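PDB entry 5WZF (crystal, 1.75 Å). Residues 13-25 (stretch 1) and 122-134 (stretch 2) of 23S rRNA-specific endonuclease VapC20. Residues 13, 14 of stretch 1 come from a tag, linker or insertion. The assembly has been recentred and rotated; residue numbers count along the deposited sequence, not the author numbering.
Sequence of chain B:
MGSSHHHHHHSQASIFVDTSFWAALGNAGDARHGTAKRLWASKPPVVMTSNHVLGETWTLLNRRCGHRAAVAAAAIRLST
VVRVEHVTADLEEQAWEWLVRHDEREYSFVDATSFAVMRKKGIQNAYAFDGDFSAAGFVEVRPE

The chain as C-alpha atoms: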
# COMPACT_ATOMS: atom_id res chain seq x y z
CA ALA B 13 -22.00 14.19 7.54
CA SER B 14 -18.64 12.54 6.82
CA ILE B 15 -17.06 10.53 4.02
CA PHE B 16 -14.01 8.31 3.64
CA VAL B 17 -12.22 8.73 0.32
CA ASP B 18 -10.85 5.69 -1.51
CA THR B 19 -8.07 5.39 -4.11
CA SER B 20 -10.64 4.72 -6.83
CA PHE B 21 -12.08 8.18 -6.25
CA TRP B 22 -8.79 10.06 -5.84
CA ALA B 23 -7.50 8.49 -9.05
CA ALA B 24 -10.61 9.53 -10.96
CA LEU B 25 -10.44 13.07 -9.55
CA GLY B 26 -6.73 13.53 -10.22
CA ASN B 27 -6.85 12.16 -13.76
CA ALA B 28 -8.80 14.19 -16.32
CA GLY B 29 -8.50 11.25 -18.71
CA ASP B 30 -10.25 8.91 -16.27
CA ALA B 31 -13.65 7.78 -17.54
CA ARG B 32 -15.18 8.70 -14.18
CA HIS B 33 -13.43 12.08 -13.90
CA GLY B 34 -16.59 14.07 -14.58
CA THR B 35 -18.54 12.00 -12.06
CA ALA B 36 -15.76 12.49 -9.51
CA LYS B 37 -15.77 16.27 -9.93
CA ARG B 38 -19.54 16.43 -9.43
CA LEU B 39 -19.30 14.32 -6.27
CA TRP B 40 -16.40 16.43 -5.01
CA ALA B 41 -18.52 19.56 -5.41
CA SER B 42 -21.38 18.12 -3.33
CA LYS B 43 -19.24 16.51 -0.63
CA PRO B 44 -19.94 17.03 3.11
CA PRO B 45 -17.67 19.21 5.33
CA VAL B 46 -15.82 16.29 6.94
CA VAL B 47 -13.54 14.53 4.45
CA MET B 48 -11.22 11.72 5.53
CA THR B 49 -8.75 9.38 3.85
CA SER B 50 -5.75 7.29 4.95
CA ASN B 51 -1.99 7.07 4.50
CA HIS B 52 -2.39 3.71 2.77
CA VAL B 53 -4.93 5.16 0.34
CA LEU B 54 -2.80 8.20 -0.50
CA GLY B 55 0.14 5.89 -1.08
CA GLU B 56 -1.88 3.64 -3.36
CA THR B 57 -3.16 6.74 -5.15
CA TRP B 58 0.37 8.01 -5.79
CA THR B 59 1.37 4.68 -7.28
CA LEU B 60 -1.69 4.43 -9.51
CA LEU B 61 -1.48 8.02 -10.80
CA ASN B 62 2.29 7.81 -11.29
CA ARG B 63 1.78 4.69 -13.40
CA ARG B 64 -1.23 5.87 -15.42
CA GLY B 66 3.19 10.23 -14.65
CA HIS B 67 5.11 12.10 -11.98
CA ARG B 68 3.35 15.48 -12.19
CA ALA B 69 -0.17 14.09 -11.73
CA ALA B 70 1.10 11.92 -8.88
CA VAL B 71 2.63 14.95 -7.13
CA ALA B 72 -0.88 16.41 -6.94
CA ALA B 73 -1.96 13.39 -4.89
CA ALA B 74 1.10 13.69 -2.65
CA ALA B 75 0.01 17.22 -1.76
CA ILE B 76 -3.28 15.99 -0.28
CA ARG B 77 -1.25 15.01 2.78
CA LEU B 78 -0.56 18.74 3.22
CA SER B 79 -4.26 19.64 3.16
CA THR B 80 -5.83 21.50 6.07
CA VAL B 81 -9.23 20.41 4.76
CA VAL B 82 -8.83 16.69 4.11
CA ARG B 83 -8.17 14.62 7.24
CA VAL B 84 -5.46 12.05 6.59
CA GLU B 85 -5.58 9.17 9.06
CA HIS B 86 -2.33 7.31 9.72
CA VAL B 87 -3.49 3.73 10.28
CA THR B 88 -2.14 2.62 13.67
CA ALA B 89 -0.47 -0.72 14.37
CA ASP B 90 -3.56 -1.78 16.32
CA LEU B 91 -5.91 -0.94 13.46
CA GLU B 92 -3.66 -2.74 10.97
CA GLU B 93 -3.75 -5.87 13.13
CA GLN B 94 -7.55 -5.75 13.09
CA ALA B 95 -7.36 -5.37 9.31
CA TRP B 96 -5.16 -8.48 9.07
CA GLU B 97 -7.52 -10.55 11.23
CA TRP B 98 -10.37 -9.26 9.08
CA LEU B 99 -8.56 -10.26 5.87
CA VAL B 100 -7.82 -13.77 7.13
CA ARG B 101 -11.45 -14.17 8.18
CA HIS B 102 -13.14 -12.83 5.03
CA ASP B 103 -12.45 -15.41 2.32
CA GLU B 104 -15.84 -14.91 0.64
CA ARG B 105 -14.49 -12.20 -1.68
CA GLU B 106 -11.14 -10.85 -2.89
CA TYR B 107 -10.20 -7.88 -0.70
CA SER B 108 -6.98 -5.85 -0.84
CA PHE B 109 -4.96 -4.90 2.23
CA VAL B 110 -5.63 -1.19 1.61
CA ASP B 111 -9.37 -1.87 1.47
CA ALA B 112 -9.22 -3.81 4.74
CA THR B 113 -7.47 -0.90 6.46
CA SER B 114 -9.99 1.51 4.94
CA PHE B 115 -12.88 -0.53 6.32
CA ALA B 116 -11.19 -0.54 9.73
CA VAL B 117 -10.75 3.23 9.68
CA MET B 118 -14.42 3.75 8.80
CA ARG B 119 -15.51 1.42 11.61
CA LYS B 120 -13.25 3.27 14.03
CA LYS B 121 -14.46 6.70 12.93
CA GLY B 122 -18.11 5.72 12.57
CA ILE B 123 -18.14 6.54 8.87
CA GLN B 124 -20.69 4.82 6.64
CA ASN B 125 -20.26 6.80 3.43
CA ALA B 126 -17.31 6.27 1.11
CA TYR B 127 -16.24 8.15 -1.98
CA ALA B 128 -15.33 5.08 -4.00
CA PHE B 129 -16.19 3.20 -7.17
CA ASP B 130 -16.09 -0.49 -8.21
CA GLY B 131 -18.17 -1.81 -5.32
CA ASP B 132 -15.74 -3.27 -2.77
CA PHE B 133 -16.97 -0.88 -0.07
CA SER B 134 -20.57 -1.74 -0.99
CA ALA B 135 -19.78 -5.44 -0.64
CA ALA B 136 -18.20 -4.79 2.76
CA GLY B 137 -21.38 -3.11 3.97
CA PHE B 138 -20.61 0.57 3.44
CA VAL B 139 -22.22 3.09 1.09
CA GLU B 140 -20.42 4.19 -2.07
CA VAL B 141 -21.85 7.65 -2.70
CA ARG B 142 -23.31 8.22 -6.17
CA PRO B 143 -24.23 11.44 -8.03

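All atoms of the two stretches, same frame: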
# COMPACT_ATOMS: atom_id res chain seq x y z
N ALA B 13 -22.81 13.28 6.75
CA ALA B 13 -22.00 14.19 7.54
C ALA B 13 -20.52 14.05 7.20
O ALA B 13 -19.81 15.04 7.02
CB ALA B 13 -22.23 13.95 9.03
N SER B 14 -20.05 12.81 7.12
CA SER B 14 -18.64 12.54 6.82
C SER B 14 -18.49 11.48 5.74
O SER B 14 -19.37 10.62 5.57
CB SER B 14 -17.89 12.11 8.08
OG SER B 14 -18.44 10.92 8.60
N ILE B 15 -17.38 11.53 5.02
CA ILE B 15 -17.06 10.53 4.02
C ILE B 15 -15.62 10.05 4.18
O ILE B 15 -14.76 10.78 4.68
CB ILE B 15 -17.24 11.05 2.58
CG1 ILE B 15 -16.36 12.27 2.32
CG2 ILE B 15 -18.70 11.36 2.31
CD1 ILE B 15 -16.29 12.69 0.86
N PHE B 16 -15.37 8.82 3.75
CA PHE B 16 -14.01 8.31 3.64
C PHE B 16 -13.68 8.19 2.16
O PHE B 16 -14.46 7.64 1.39
CB PHE B 16 -13.85 6.97 4.35
CG PHE B 16 -12.46 6.40 4.26
CD1 PHE B 16 -12.08 5.64 3.16
CD2 PHE B 16 -11.53 6.64 5.25
CE1 PHE B 16 -10.79 5.13 3.07
CE2 PHE B 16 -10.25 6.13 5.17
CZ PHE B 16 -9.88 5.38 4.07
N VAL B 17 -12.52 8.69 1.74
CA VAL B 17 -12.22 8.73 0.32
C VAL B 17 -11.23 7.64 -0.07
O VAL B 17 -10.14 7.55 0.48
CB VAL B 17 -11.65 10.10 -0.11
CG1 VAL B 17 -11.48 10.13 -1.62
CG2 VAL B 17 -12.58 11.22 0.33
N ASP B 18 -11.64 6.83 -1.04
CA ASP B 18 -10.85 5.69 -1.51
C ASP B 18 -9.98 6.07 -2.71
O ASP B 18 -10.25 7.06 -3.40
CB ASP B 18 -11.77 4.53 -1.87
CG ASP B 18 -11.03 3.34 -2.42
OD1 ASP B 18 -10.10 2.87 -1.74
OD2 ASP B 18 -11.37 2.89 -3.53
N THR B 19 -8.95 5.27 -2.94
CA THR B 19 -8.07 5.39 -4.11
C THR B 19 -8.83 5.50 -5.43
O THR B 19 -8.45 6.29 -6.30
CB THR B 19 -7.13 4.18 -4.18
OG1 THR B 19 -6.45 4.05 -2.93
CG2 THR B 19 -6.12 4.33 -5.32
N SER B 20 -9.88 4.71 -5.58
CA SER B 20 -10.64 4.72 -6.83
C SER B 20 -11.19 6.11 -7.12
O SER B 20 -11.27 6.53 -8.28
CB SER B 20 -11.76 3.68 -6.79
OG SER B 20 -12.59 3.86 -5.66
N PHE B 21 -11.56 6.83 -6.07
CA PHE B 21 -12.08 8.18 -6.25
C PHE B 21 -10.96 9.19 -6.49
O PHE B 21 -11.06 10.01 -7.41
CB PHE B 21 -12.92 8.62 -5.04
CG PHE B 21 -13.54 9.98 -5.22
CD1 PHE B 21 -14.78 10.12 -5.81
CD2 PHE B 21 -12.87 11.12 -4.81
CE1 PHE B 21 -15.35 11.36 -5.99
CE2 PHE B 21 -13.43 12.37 -4.99
CZ PHE B 21 -14.67 12.49 -5.58
N TRP B 22 -9.91 9.14 -5.67
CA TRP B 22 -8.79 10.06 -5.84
C TRP B 22 -8.20 9.97 -7.24
O TRP B 22 -7.86 10.98 -7.86
CB TRP B 22 -7.67 9.78 -4.83
CG TRP B 22 -7.91 10.16 -3.39
CD1 TRP B 22 -7.68 9.38 -2.30
CD2 TRP B 22 -8.38 11.42 -2.89
NE1 TRP B 22 -7.98 10.06 -1.15
CE2 TRP B 22 -8.41 11.32 -1.48
CE3 TRP B 22 -8.77 12.62 -3.49
CZ2 TRP B 22 -8.83 12.37 -0.67
CZ3 TRP B 22 -9.19 13.66 -2.67
CH2 TRP B 22 -9.21 13.53 -1.28
N ALA B 23 -8.07 8.74 -7.73
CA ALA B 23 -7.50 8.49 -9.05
C ALA B 23 -8.37 9.07 -10.16
O ALA B 23 -7.86 9.60 -11.14
CB ALA B 23 -7.30 7.00 -9.27
N ALA B 24 -9.68 8.96 -9.99
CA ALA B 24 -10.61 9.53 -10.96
C ALA B 24 -10.57 11.06 -10.91
O ALA B 24 -10.67 11.72 -11.94
CB ALA B 24 -12.03 9.03 -10.70
N LEU B 25 -10.44 11.61 -9.71
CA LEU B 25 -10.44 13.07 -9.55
C LEU B 25 -9.16 13.69 -10.08
O LEU B 25 -9.17 14.76 -10.69
CB LEU B 25 -10.65 13.45 -8.08
CG LEU B 25 -10.95 14.92 -7.81
CD1 LEU B 25 -12.27 15.33 -8.46
CD2 LEU B 25 -10.98 15.19 -6.31
N GLY B 122 -16.66 5.71 12.66
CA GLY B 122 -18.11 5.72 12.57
C GLY B 122 -18.60 6.28 11.25
O GLY B 122 -19.66 6.89 11.18
N ILE B 123 -17.81 6.06 10.21
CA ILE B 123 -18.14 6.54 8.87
C ILE B 123 -18.84 5.44 8.08
O ILE B 123 -18.39 4.30 8.07
CB ILE B 123 -16.87 6.99 8.11
CG1 ILE B 123 -16.16 8.10 8.89
CG2 ILE B 123 -17.22 7.45 6.70
CD1 ILE B 123 -14.80 8.45 8.34
N GLN B 124 -19.95 5.79 7.44
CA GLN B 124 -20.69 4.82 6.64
C GLN B 124 -20.56 5.11 5.15
O GLN B 124 -20.64 4.20 4.32
CB GLN B 124 -22.17 4.80 7.05
CG GLN B 124 -23.05 3.83 6.26
CD GLN B 124 -22.71 2.36 6.49
OE1 GLN B 124 -21.84 2.01 7.29
NE2 GLN B 124 -23.41 1.48 5.78
N ASN B 125 -20.34 6.38 4.82
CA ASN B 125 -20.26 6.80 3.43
C ASN B 125 -18.83 6.85 2.90
O ASN B 125 -17.95 7.44 3.52
CB ASN B 125 -20.91 8.17 3.25
CG ASN B 125 -22.40 8.14 3.49
OD1 ASN B 125 -23.07 7.15 3.19
ND2 ASN B 125 -22.93 9.22 4.05
N ALA B 126 -18.62 6.23 1.74
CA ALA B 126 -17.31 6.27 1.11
C ALA B 126 -17.38 6.89 -0.27
O ALA B 126 -18.30 6.60 -1.04
CB ALA B 126 -16.72 4.87 1.03
N TYR B 127 -16.42 7.74 -0.60
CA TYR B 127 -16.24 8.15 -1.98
C TYR B 127 -15.37 7.09 -2.65
O TYR B 127 -14.16 7.05 -2.44
CB TYR B 127 -15.62 9.54 -2.10
CG TYR B 127 -16.65 10.65 -2.17
CD1 TYR B 127 -17.94 10.44 -1.72
CD2 TYR B 127 -16.33 11.89 -2.70
CE1 TYR B 127 -18.89 11.44 -1.78
CE2 TYR B 127 -17.27 12.90 -2.77
CZ TYR B 127 -18.55 12.67 -2.31
OH TYR B 127 -19.50 13.66 -2.37
N ALA B 128 -16.01 6.21 -3.41
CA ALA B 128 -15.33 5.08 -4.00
C ALA B 128 -16.16 4.56 -5.15
O ALA B 128 -17.37 4.79 -5.21
CB ALA B 128 -15.11 3.98 -2.98
N PHE B 129 -15.51 3.86 -6.07
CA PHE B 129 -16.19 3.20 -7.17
C PHE B 129 -15.85 1.71 -7.10
O PHE B 129 -15.11 1.28 -6.22
CB PHE B 129 -15.76 3.82 -8.50
CG PHE B 129 -15.93 5.32 -8.57
CD1 PHE B 129 -17.20 5.90 -8.65
CD2 PHE B 129 -14.83 6.16 -8.58
CE1 PHE B 129 -17.35 7.27 -8.72
CE2 PHE B 129 -14.97 7.54 -8.65
CZ PHE B 129 -16.23 8.10 -8.72
N ASP B 130 -16.43 0.93 -8.02
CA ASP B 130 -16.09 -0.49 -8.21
C ASP B 130 -16.60 -1.46 -7.13
O ASP B 130 -16.34 -2.66 -7.21
CB ASP B 130 -14.57 -0.64 -8.37
CG ASP B 130 -14.02 0.23 -9.47
OD1 ASP B 130 -14.72 0.43 -10.49
OD2 ASP B 130 -12.88 0.73 -9.33
N GLY B 131 -17.31 -0.96 -6.13
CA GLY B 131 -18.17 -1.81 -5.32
C GLY B 131 -17.61 -2.65 -4.19
O GLY B 131 -18.35 -3.44 -3.59
N ASP B 132 -16.33 -2.50 -3.86
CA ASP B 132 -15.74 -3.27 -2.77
C ASP B 132 -16.25 -2.77 -1.42
O ASP B 132 -16.50 -3.56 -0.51
CB ASP B 132 -14.22 -3.22 -2.81
CG ASP B 132 -13.65 -3.92 -4.03
OD1 ASP B 132 -14.18 -4.98 -4.41
OD2 ASP B 132 -12.67 -3.40 -4.60
N PHE B 133 -16.40 -1.46 -1.29
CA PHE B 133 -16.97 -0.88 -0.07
C PHE B 133 -18.44 -1.27 0.09
O PHE B 133 -18.90 -1.56 1.21
CB PHE B 133 -16.81 0.64 -0.09
CG PHE B 133 -15.41 1.10 0.24
CD1 PHE B 133 -14.40 1.01 -0.70
CD2 PHE B 133 -15.11 1.62 1.49
CE1 PHE B 133 -13.10 1.43 -0.40
CE2 PHE B 133 -13.83 2.04 1.80
CZ PHE B 133 -12.82 1.95 0.85
N SER B 134 -19.18 -1.29 -1.01
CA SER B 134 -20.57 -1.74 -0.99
C SER B 134 -20.68 -3.19 -0.52
O SER B 134 -21.56 -3.53 0.26
CB SER B 134 -21.22 -1.59 -2.37
OG SER B 134 -21.13 -0.25 -2.82
O HOH W 1 -21.56 11.69 4.18
O HOH W 2 -20.61 8.63 6.97

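Two segments more than a hundred residues apart in sequence meet as neighbouring parallel strands, 14-17 and 125-127, and the contact continues into the helix that follows the first strand; together they bury 816 Å². Stretch 1 begins with Ala13 and Ser14, both left from the expression tag. Ser14 O receives two waters: one, 2.8 Å from Ser14 O, also accepts from Asn125 ND2 at 2.8 Å, while the other, 2.7 Å from Ser14 O, accepts from Gln124 N at 3.0 Å. Water thus joins the two stretches where the strands are only beginning to pair. The Ser14 side chain packs against Ile123, OG to CG1 3.6 Å.

At Ile15 the backbone closes in, its CA making a CA-H...O contact of 3.3 Å with Asn125 O. The side chain, p at chi1 and t at chi2, extends CD1 over the face of the Tyr127 ring, 3.5 Å from the ring centroid and almost on its normal; an apolar chain long enough to bring its terminal methyl over the ring suits this CH-pi contact. Phe16 supplies the central backbone ladder: Phe16 N donates to Asn125 O (2.9 Å), and Phe16 O accepts from Tyr127 N (2.8 Å), so one residue bonds to both neighbours of its partner Ala126, as parallel pairing requires. Phe16 O also lies 3.2 Å from Ala126 CA, a CA-H...O contact. The Phe16 side chain leaves the sheet on the same face as Ala126, opposite to Val17 and Tyr127. There its CB meets Ile123 CG2 at 4.1 Å and its ring atom CD1 reaches Phe133 CE2 at 4.2 Å, forming a buried apolar cluster.

Val17 pairs with Tyr127 and turns its branched side chain to the face shared with that residue, CG1 lying 4.2 Å from Tyr127 CB. The next rung comes from Asp18, whose N donates to Tyr127 O at 2.9 Å, nearly straight. Asp18 then caps the helix that starts at Thr19: its OD2 accepts from Ser20 N at 3.1 Å and from Ser20 OG at 2.6 Å. The same side chain packs against stretch 2, with Asp18 CB 3.6 Å from Ala128 CB and Asp18 CG 3.5 Å from Phe133 CE1.

Thr19 faces away, but Ser20 points back and works twice: while donating to Asp18, its OG accepts from Phe129 N at 2.9 Å. A small hydroxyl thereby couples the helix cap to the chain leaving the second strand. Phe21, buried, touches two aromatic residues of stretch 2. Tyr127 CB lies over its ring face, 4.0 Å from the centroid, and Phe21 CZ comes within 3.4 Å of Tyr127 CD2, the two rings being oblique. Towards Phe129 the ring planes are nearly parallel but slid apart, with Phe21 CD1 3.8 Å from Phe129 CZ. Trp22 faces away and Ala23 is out of reach; one turn beyond Ser20, the methyl of Ala24 completes the contact, CB 3.9 Å from Phe129 CE2.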